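Local coordinates for universal stress protein (PDB 3LOQ), which binds adenosine monophosphate and belongs to the universal stress protein A family, its precise cellular role being unknown, at residues V165-A176 and K246-M257; P239-R247 and T273-V283. All coordinates share one frame; numbering follows the deposited sequence.

Contact 1: V165-A176 and K246-M257; sequences VVNSLFDRVLVA and KREEINATTIFM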
# COMPACT_ATOMS: atom_id res chain seq x y z
N VAL A 165 -0.82 13.38 5.81
CA VAL A 165 -0.15 12.96 7.04
C VAL A 165 1.37 12.74 6.91
O VAL A 165 1.93 11.87 7.59
CB VAL A 165 -0.84 11.73 7.66
CG1 VAL A 165 -2.20 12.12 8.23
CG2 VAL A 165 -0.98 10.60 6.64
N VAL A 166 2.04 13.55 6.09
CA VAL A 166 3.49 13.42 5.98
C VAL A 166 4.15 13.74 7.31
O VAL A 166 3.66 14.57 8.09
CB VAL A 166 4.09 14.28 4.84
CG1 VAL A 166 3.49 13.85 3.50
CG2 VAL A 166 3.83 15.73 5.10
N ASN A 167 5.25 13.04 7.59
CA ASN A 167 5.93 13.10 8.88
C ASN A 167 5.11 12.54 10.07
O ASN A 167 5.57 12.54 11.22
CB ASN A 167 6.41 14.52 9.16
CG ASN A 167 7.35 15.02 8.08
OD1 ASN A 167 8.22 14.28 7.60
ND2 ASN A 167 7.17 16.28 7.67
N SER A 168 3.91 12.04 9.78
CA SER A 168 3.02 11.51 10.82
C SER A 168 2.47 10.16 10.42
O SER A 168 1.55 9.63 11.06
CB SER A 168 1.86 12.47 11.05
OG SER A 168 2.34 13.70 11.51
N LEU A 169 3.02 9.59 9.36
CA LEU A 169 2.44 8.41 8.73
C LEU A 169 2.10 7.30 9.74
O LEU A 169 0.98 6.79 9.76
CB LEU A 169 3.37 7.89 7.64
CG LEU A 169 2.75 6.75 6.83
CD1 LEU A 169 1.42 7.16 6.25
CD2 LEU A 169 3.69 6.32 5.73
N PHE A 170 3.05 6.96 10.60
CA PHE A 170 2.81 5.87 11.56
C PHE A 170 2.48 6.31 12.97
O PHE A 170 2.71 5.54 13.90
CB PHE A 170 3.99 4.91 11.59
CG PHE A 170 4.40 4.43 10.24
CD1 PHE A 170 3.54 3.63 9.49
CD2 PHE A 170 5.64 4.76 9.72
CE1 PHE A 170 3.93 3.16 8.23
CE2 PHE A 170 6.04 4.31 8.47
CZ PHE A 170 5.17 3.51 7.72
N ASP A 171 1.95 7.52 13.16
CA ASP A 171 1.62 7.96 14.52
C ASP A 171 0.41 7.23 15.11
O ASP A 171 0.41 6.86 16.27
CB ASP A 171 1.38 9.48 14.59
CG ASP A 171 2.65 10.28 14.40
OD1 ASP A 171 3.73 9.68 14.20
OD2 ASP A 171 2.56 11.53 14.44
N ARG A 172 -0.63 7.05 14.30
CA ARG A 172 -1.84 6.35 14.75
C ARG A 172 -2.20 5.33 13.68
O ARG A 172 -2.78 5.66 12.65
CB ARG A 172 -3.00 7.34 14.99
CG ARG A 172 -2.95 8.14 16.32
CD ARG A 172 -3.60 9.55 16.17
NE ARG A 172 -2.58 10.57 15.95
CZ ARG A 172 -2.61 11.51 15.00
NH1 ARG A 172 -3.63 11.59 14.16
NH2 ARG A 172 -1.61 12.37 14.88
N VAL A 173 -1.81 4.10 13.90
CA VAL A 173 -2.05 3.06 12.92
C VAL A 173 -3.32 2.31 13.26
O VAL A 173 -3.47 1.81 14.38
CB VAL A 173 -0.88 2.09 12.86
CG1 VAL A 173 -1.16 0.98 11.84
CG2 VAL A 173 0.39 2.87 12.52
N LEU A 174 -4.24 2.26 12.30
CA LEU A 174 -5.49 1.51 12.42
C LEU A 174 -5.42 0.21 11.61
O LEU A 174 -5.21 0.22 10.39
CB LEU A 174 -6.67 2.36 11.92
CG LEU A 174 -8.03 1.66 11.87
CD1 LEU A 174 -8.48 1.08 13.23
CD2 LEU A 174 -9.08 2.60 11.32
N VAL A 175 -5.62 -0.91 12.29
CA VAL A 175 -5.58 -2.21 11.63
C VAL A 175 -6.97 -2.80 11.52
O VAL A 175 -7.63 -3.06 12.52
CB VAL A 175 -4.64 -3.19 12.36
CG1 VAL A 175 -4.53 -4.49 11.59
CG2 VAL A 175 -3.27 -2.55 12.56
N ALA A 176 -7.43 -2.99 10.30
CA ALA A 176 -8.64 -3.76 10.08
C ALA A 176 -8.26 -5.23 10.28
O ALA A 176 -7.40 -5.76 9.57
CB ALA A 176 -9.17 -3.50 8.68
N LYS A 246 -14.14 4.68 11.63
CA LYS A 246 -13.23 4.58 12.77
C LYS A 246 -12.02 5.45 12.52
O LYS A 246 -11.59 6.18 13.40
CB LYS A 246 -12.75 3.15 12.99
CG LYS A 246 -13.17 2.52 14.30
CD LYS A 246 -12.95 3.41 15.51
CE LYS A 246 -13.96 3.00 16.58
NZ LYS A 246 -14.41 4.14 17.44
N ARG A 247 -11.47 5.35 11.31
CA ARG A 247 -10.29 6.13 10.96
C ARG A 247 -10.51 7.61 11.27
O ARG A 247 -9.63 8.30 11.77
CB ARG A 247 -9.93 5.97 9.48
CG ARG A 247 -8.55 6.55 9.16
CD ARG A 247 -8.54 7.56 8.05
NE ARG A 247 -9.42 8.70 8.26
CZ ARG A 247 -9.06 9.82 8.88
NH1 ARG A 247 -7.84 9.96 9.37
NH2 ARG A 247 -9.92 10.82 9.02
N GLU A 248 -11.70 8.09 10.94
CA GLU A 248 -12.07 9.48 11.19
C GLU A 248 -12.19 9.73 12.69
O GLU A 248 -11.72 10.73 13.22
CB GLU A 248 -13.41 9.78 10.50
CG GLU A 248 -14.12 11.01 11.02
CD GLU A 248 -13.50 12.31 10.53
OE1 GLU A 248 -12.36 12.62 10.95
OE2 GLU A 248 -14.16 13.02 9.74
N GLU A 249 -12.81 8.78 13.37
CA GLU A 249 -13.17 8.96 14.76
C GLU A 249 -11.94 9.09 15.66
O GLU A 249 -11.97 9.83 16.63
CB GLU A 249 -14.03 7.79 15.19
CG GLU A 249 -14.81 8.00 16.45
CD GLU A 249 -15.64 6.79 16.77
OE1 GLU A 249 -15.95 6.03 15.82
OE2 GLU A 249 -15.98 6.59 17.96
N ILE A 250 -10.86 8.39 15.32
CA ILE A 250 -9.64 8.42 16.12
C ILE A 250 -8.51 9.12 15.36
O ILE A 250 -7.36 9.13 15.80
CB ILE A 250 -9.15 7.01 16.40
CG1 ILE A 250 -8.90 6.28 15.08
CG2 ILE A 250 -10.14 6.23 17.25
CD1 ILE A 250 -8.68 4.80 15.26
N ASN A 251 -8.83 9.69 14.21
CA ASN A 251 -7.81 10.28 13.34
C ASN A 251 -6.58 9.41 13.04
O ASN A 251 -5.45 9.88 13.15
CB ASN A 251 -7.40 11.65 13.86
CG ASN A 251 -8.38 12.71 13.46
OD1 ASN A 251 -8.44 13.09 12.28
ND2 ASN A 251 -9.19 13.16 14.41
N ALA A 252 -6.80 8.17 12.65
CA ALA A 252 -5.70 7.30 12.27
C ALA A 252 -4.89 7.95 11.16
O ALA A 252 -5.45 8.60 10.29
CB ALA A 252 -6.25 5.93 11.82
N THR A 253 -3.58 7.76 11.18
CA THR A 253 -2.70 8.31 10.14
C THR A 253 -2.44 7.33 8.97
O THR A 253 -1.96 7.72 7.90
CB THR A 253 -1.36 8.73 10.75
OG1 THR A 253 -0.81 7.63 11.49
CG2 THR A 253 -1.57 9.89 11.72
N THR A 254 -2.76 6.05 9.17
CA THR A 254 -2.66 5.09 8.08
C THR A 254 -3.54 3.90 8.44
O THR A 254 -3.85 3.69 9.61
CB THR A 254 -1.20 4.67 7.82
OG1 THR A 254 -1.11 3.87 6.64
CG2 THR A 254 -0.66 3.89 8.99
N ILE A 255 -3.98 3.16 7.43
CA ILE A 255 -4.77 1.96 7.67
C ILE A 255 -4.00 0.75 7.16
O ILE A 255 -3.52 0.76 6.03
CB ILE A 255 -6.11 2.02 6.93
CG1 ILE A 255 -6.99 3.12 7.50
CG2 ILE A 255 -6.83 0.68 7.05
CD1 ILE A 255 -8.14 3.53 6.57
N PHE A 256 -3.85 -0.27 8.01
CA PHE A 256 -3.21 -1.51 7.59
C PHE A 256 -4.31 -2.55 7.46
O PHE A 256 -5.23 -2.59 8.29
CB PHE A 256 -2.19 -2.01 8.60
CG PHE A 256 -0.87 -1.30 8.56
CD1 PHE A 256 -0.73 -0.06 7.97
CD2 PHE A 256 0.25 -1.87 9.17
CE1 PHE A 256 0.50 0.61 7.95
CE2 PHE A 256 1.48 -1.22 9.15
CZ PHE A 256 1.60 0.02 8.54
N MSE A 257 -4.22 -3.40 6.45
CA MSE A 257 -5.20 -4.48 6.30
C MSE A 257 -4.61 -5.66 5.53
O MSE A 257 -3.51 -5.57 4.97
CB MSE A 257 -6.47 -3.96 5.62
CG MSE A 257 -6.27 -3.43 4.22
SE MSE A 257 -7.76 -2.29 3.60
CE MSE A 257 -9.28 -3.41 4.11

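Contact 2: P239-R247 and T273-V283; sequences PHKAILAKR and TSESVIRRSPV. With ACT (acetate ion), chain K.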
# COMPACT_ATOMS: atom_id res chain seq x y z
N PRO A 239 -18.29 -3.44 6.42
CA PRO A 239 -16.88 -3.32 6.78
C PRO A 239 -16.20 -2.03 6.31
O PRO A 239 -15.60 -1.34 7.14
CB PRO A 239 -16.25 -4.54 6.12
CG PRO A 239 -17.36 -5.59 6.24
CD PRO A 239 -18.62 -4.80 5.96
N HIS A 240 -16.29 -1.69 5.04
CA HIS A 240 -15.57 -0.51 4.58
C HIS A 240 -16.09 0.75 5.26
O HIS A 240 -15.36 1.71 5.43
CB HIS A 240 -15.58 -0.38 3.06
CG HIS A 240 -16.88 0.05 2.48
ND1 HIS A 240 -17.78 -0.83 1.91
CD2 HIS A 240 -17.44 1.28 2.34
CE1 HIS A 240 -18.83 -0.17 1.47
NE2 HIS A 240 -18.65 1.11 1.72
N LYS A 241 -17.37 0.73 5.64
CA LYS A 241 -17.98 1.89 6.28
C LYS A 241 -17.48 2.04 7.70
O LYS A 241 -17.11 3.14 8.13
CB LYS A 241 -19.50 1.78 6.28
CG LYS A 241 -20.14 2.19 4.96
CD LYS A 241 -21.65 1.98 4.99
CE LYS A 241 -22.30 2.40 3.69
NZ LYS A 241 -23.77 2.14 3.71
N ALA A 242 -17.49 0.93 8.44
CA ALA A 242 -17.04 0.95 9.82
C ALA A 242 -15.56 1.31 9.93
O ALA A 242 -15.15 2.05 10.81
CB ALA A 242 -17.33 -0.38 10.50
N ILE A 243 -14.76 0.78 9.01
CA ILE A 243 -13.33 1.06 9.00
C ILE A 243 -13.01 2.53 8.75
O ILE A 243 -12.22 3.11 9.48
CB ILE A 243 -12.62 0.19 7.96
CG1 ILE A 243 -12.63 -1.27 8.43
CG2 ILE A 243 -11.19 0.72 7.69
CD1 ILE A 243 -12.31 -2.28 7.32
N LEU A 244 -13.63 3.13 7.74
CA LEU A 244 -13.40 4.54 7.42
C LEU A 244 -13.96 5.46 8.52
O LEU A 244 -13.38 6.50 8.83
CB LEU A 244 -14.02 4.90 6.07
CG LEU A 244 -13.27 4.35 4.87
CD1 LEU A 244 -14.12 4.44 3.63
CD2 LEU A 244 -11.96 5.08 4.66
N ALA A 245 -15.10 5.07 9.08
CA ALA A 245 -15.70 5.82 10.16
C ALA A 245 -14.78 5.81 11.37
O ALA A 245 -14.65 6.82 12.05
CB ALA A 245 -17.05 5.23 10.52
N LYS A 246 -14.14 4.68 11.63
CA LYS A 246 -13.23 4.58 12.77
C LYS A 246 -12.02 5.45 12.52
O LYS A 246 -11.59 6.18 13.40
CB LYS A 246 -12.75 3.15 12.99
CG LYS A 246 -13.17 2.52 14.30
CD LYS A 246 -12.95 3.41 15.51
CE LYS A 246 -13.96 3.00 16.58
NZ LYS A 246 -14.41 4.14 17.44
N ARG A 247 -11.47 5.35 11.31
CA ARG A 247 -10.29 6.13 10.96
C ARG A 247 -10.51 7.61 11.27
O ARG A 247 -9.63 8.30 11.77
CB ARG A 247 -9.93 5.97 9.48
CG ARG A 247 -8.55 6.55 9.16
CD ARG A 247 -8.54 7.56 8.05
NE ARG A 247 -9.42 8.70 8.26
CZ ARG A 247 -9.06 9.82 8.88
NH1 ARG A 247 -7.84 9.96 9.37
NH2 ARG A 247 -9.92 10.82 9.02
N THR A 273 -13.63 -5.22 0.22
CA THR A 273 -13.56 -4.23 1.29
C THR A 273 -12.39 -3.29 1.04
O THR A 273 -12.47 -2.10 1.32
CB THR A 273 -13.38 -4.95 2.63
OG1 THR A 273 -14.58 -5.68 2.91
CG2 THR A 273 -13.11 -3.99 3.76
N SER A 274 -11.30 -3.83 0.50
CA SER A 274 -10.09 -3.06 0.27
C SER A 274 -10.27 -2.00 -0.83
O SER A 274 -9.73 -0.91 -0.73
CB SER A 274 -8.94 -3.99 -0.10
OG SER A 274 -9.17 -4.57 -1.37
N GLU A 275 -11.00 -2.32 -1.89
CA GLU A 275 -11.16 -1.33 -2.95
C GLU A 275 -11.89 -0.10 -2.41
O GLU A 275 -11.47 1.04 -2.65
CB GLU A 275 -11.88 -1.89 -4.19
CG GLU A 275 -11.84 -0.93 -5.41
CD GLU A 275 -12.83 0.23 -5.29
OE1 GLU A 275 -13.83 0.08 -4.54
OE2 GLU A 275 -12.63 1.29 -5.93
N SER A 276 -12.98 -0.32 -1.68
CA SER A 276 -13.72 0.78 -1.08
C SER A 276 -12.89 1.57 -0.05
O SER A 276 -12.87 2.80 -0.06
CB SER A 276 -15.01 0.28 -0.45
OG SER A 276 -15.84 -0.29 -1.43
N VAL A 277 -12.23 0.86 0.85
CA VAL A 277 -11.43 1.52 1.86
C VAL A 277 -10.35 2.36 1.20
O VAL A 277 -10.21 3.55 1.49
CB VAL A 277 -10.80 0.52 2.86
CG1 VAL A 277 -9.66 1.18 3.68
CG2 VAL A 277 -11.88 -0.05 3.76
N ILE A 278 -9.60 1.73 0.30
CA ILE A 278 -8.50 2.40 -0.37
C ILE A 278 -8.99 3.63 -1.14
O ILE A 278 -8.35 4.67 -1.14
CB ILE A 278 -7.79 1.43 -1.33
CG1 ILE A 278 -7.07 0.34 -0.54
CG2 ILE A 278 -6.81 2.19 -2.24
CD1 ILE A 278 -6.54 -0.78 -1.38
N ARG A 279 -10.15 3.52 -1.78
CA ARG A 279 -10.61 4.59 -2.65
C ARG A 279 -11.04 5.83 -1.87
O ARG A 279 -10.77 6.93 -2.30
CB ARG A 279 -11.76 4.10 -3.51
CG ARG A 279 -12.20 5.09 -4.59
CD ARG A 279 -13.29 4.45 -5.47
NE ARG A 279 -14.60 4.75 -4.92
CZ ARG A 279 -15.42 3.88 -4.36
NH1 ARG A 279 -15.10 2.59 -4.28
NH2 ARG A 279 -16.57 4.31 -3.88
N ARG A 280 -11.70 5.63 -0.73
CA ARG A 280 -12.29 6.73 0.02
C ARG A 280 -11.41 7.18 1.18
O ARG A 280 -11.73 8.15 1.87
CB ARG A 280 -13.69 6.35 0.52
CG ARG A 280 -14.49 5.53 -0.50
CD ARG A 280 -15.99 5.80 -0.46
NE ARG A 280 -16.62 5.36 0.78
CZ ARG A 280 -17.30 6.17 1.59
NH1 ARG A 280 -17.41 7.46 1.27
NH2 ARG A 280 -17.85 5.70 2.71
N SER A 281 -10.30 6.48 1.39
CA SER A 281 -9.42 6.83 2.49
C SER A 281 -8.62 8.08 2.18
O SER A 281 -8.06 8.22 1.09
CB SER A 281 -8.46 5.68 2.85
OG SER A 281 -7.44 6.16 3.70
N PRO A 282 -8.57 9.01 3.15
CA PRO A 282 -7.80 10.25 3.08
C PRO A 282 -6.34 10.02 3.51
O PRO A 282 -5.54 10.97 3.45
CB PRO A 282 -8.50 11.16 4.11
CG PRO A 282 -9.45 10.26 4.89
CD PRO A 282 -9.24 8.85 4.44
N VAL A 283 -6.01 8.81 3.95
CA VAL A 283 -4.64 8.48 4.37
C VAL A 283 -4.12 7.24 3.65
O VAL A 283 -4.88 6.51 3.00
CB VAL A 283 -4.50 8.30 5.91
CG1 VAL A 283 -4.96 9.56 6.66
CG2 VAL A 283 -5.26 7.04 6.41
C ACT K . -10.27 -7.10 1.04
O ACT K . -11.52 -7.03 0.88
OXT ACT K . -9.59 -7.25 -0.03
CH3 ACT K . -9.65 -7.00 2.42

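Contact 1: V165-A176 and K246-M257
Strands 172-176 and 254-257 are parallel neighbours in the C-terminal, Usp-like half of the chain's mixed sheet, bridged at V173-T254, L174-I255 and V175-F256. L174 ties them through both its N and its O, the N reaching T254 O at 3.1 Å and the O accepting F256 N; A176 N then bonds to F256 O. Ahead of the strands T253 tucks against the two successive beta turns of V165-D171. With its hydroxyl between backbone N and carbonyl carbon (chi1 53°), OG1 receives R172 N at 2.9 Å and lies 2.6 Å from L169 O, while T253 N returns a bond to R172 O. The bent R172 side chain passes over T253, whose CG2 meets one guanidinium face, and NH1 donates to N251 O at 2.7 Å, at the Schellman end of helix 239-249. Cutting R172 back to an alanine is likely to leave N251 O without this donor and strip T253 CG2 of its guanidinium cover. On one side of the sheet L174 CB meets A252 CB and its CD2 rests on the R247 backbone. On the other, F256 turns its ring edge to F170 CE1, while V173 CG1 sits 4.0 Å from the centroid of the F256 ring, over its face.

Contact 2: P239-R247 and T273-V283
H240 lays one face of its imidazole against S276, whose CB stands 3.8 Å from the ring centroid, 24° off the normal, in a CH-pi contact displaced toward the rim. The ring gets there because CG sits between the backbone N and the carbonyl carbon (chi1 74°), which turns it across helix 273-280, while H240 CB packs on V277 CG2 at 3.8 Å. At the rim of the ring, CD2 approaches the R280 guanidinium near its plane, and a positive charge there would probably disfavour protonation of the histidine.

One turn on, L244 divides its methyls between two partners. CD1 meets R280 CB at 3.7 Å and runs on near its NE, the two side chains crossing at about a right angle; CD2 reaches S281 CA, where the helix gives way to loop. Deeper in, I243 sets CG2 against V277 CG2 at 4.1 Å and CD1 against T273 CG2, and P239 CB adds to the cover on T273. V277 also touches I255 and M257 of the sheet beneath.

Toward the other end, P282 CG lies over one face of the R247 guanidinium, whose NH1 is held by A252 O, and stands 3.7 Å from R247 NE; V283 CG2 packs on R247 CD. At the start of helix 273-280 an acetate, probably from the crystallisation liquor, takes weak bonds from T273 N and S274 N, with S259 OG as a further partner. No hydrogen bond joins the two segments, and apolar and face contacts carry the pairing. The helix axes approach to 9.0 Å at -32°, an arrangement in keeping with two neighbouring helices covering the same side of a parallel sheet in the alpha/beta fold of universal stress proteins.

How the contacts relate
From the N terminus, 165-176 leads into the second Usp unit with strand 172-176. Contact 1 closes a long loop of 69 residues, bringing helix 239-249 and strand 254-258 back beside that strand. Contact 2 starts within this loop, at P239, and closes a shorter one of 25 residues at 273-283, so the two cross rather than nest. They share K246 and R247 on helix 239-249, and their centres are 11 Å apart. They also touch directly: A176 CB meets I243 CD1, and V283 packs on T253 and T254. Together they join strands 172-176 and 254-258 to the two helices lying against them.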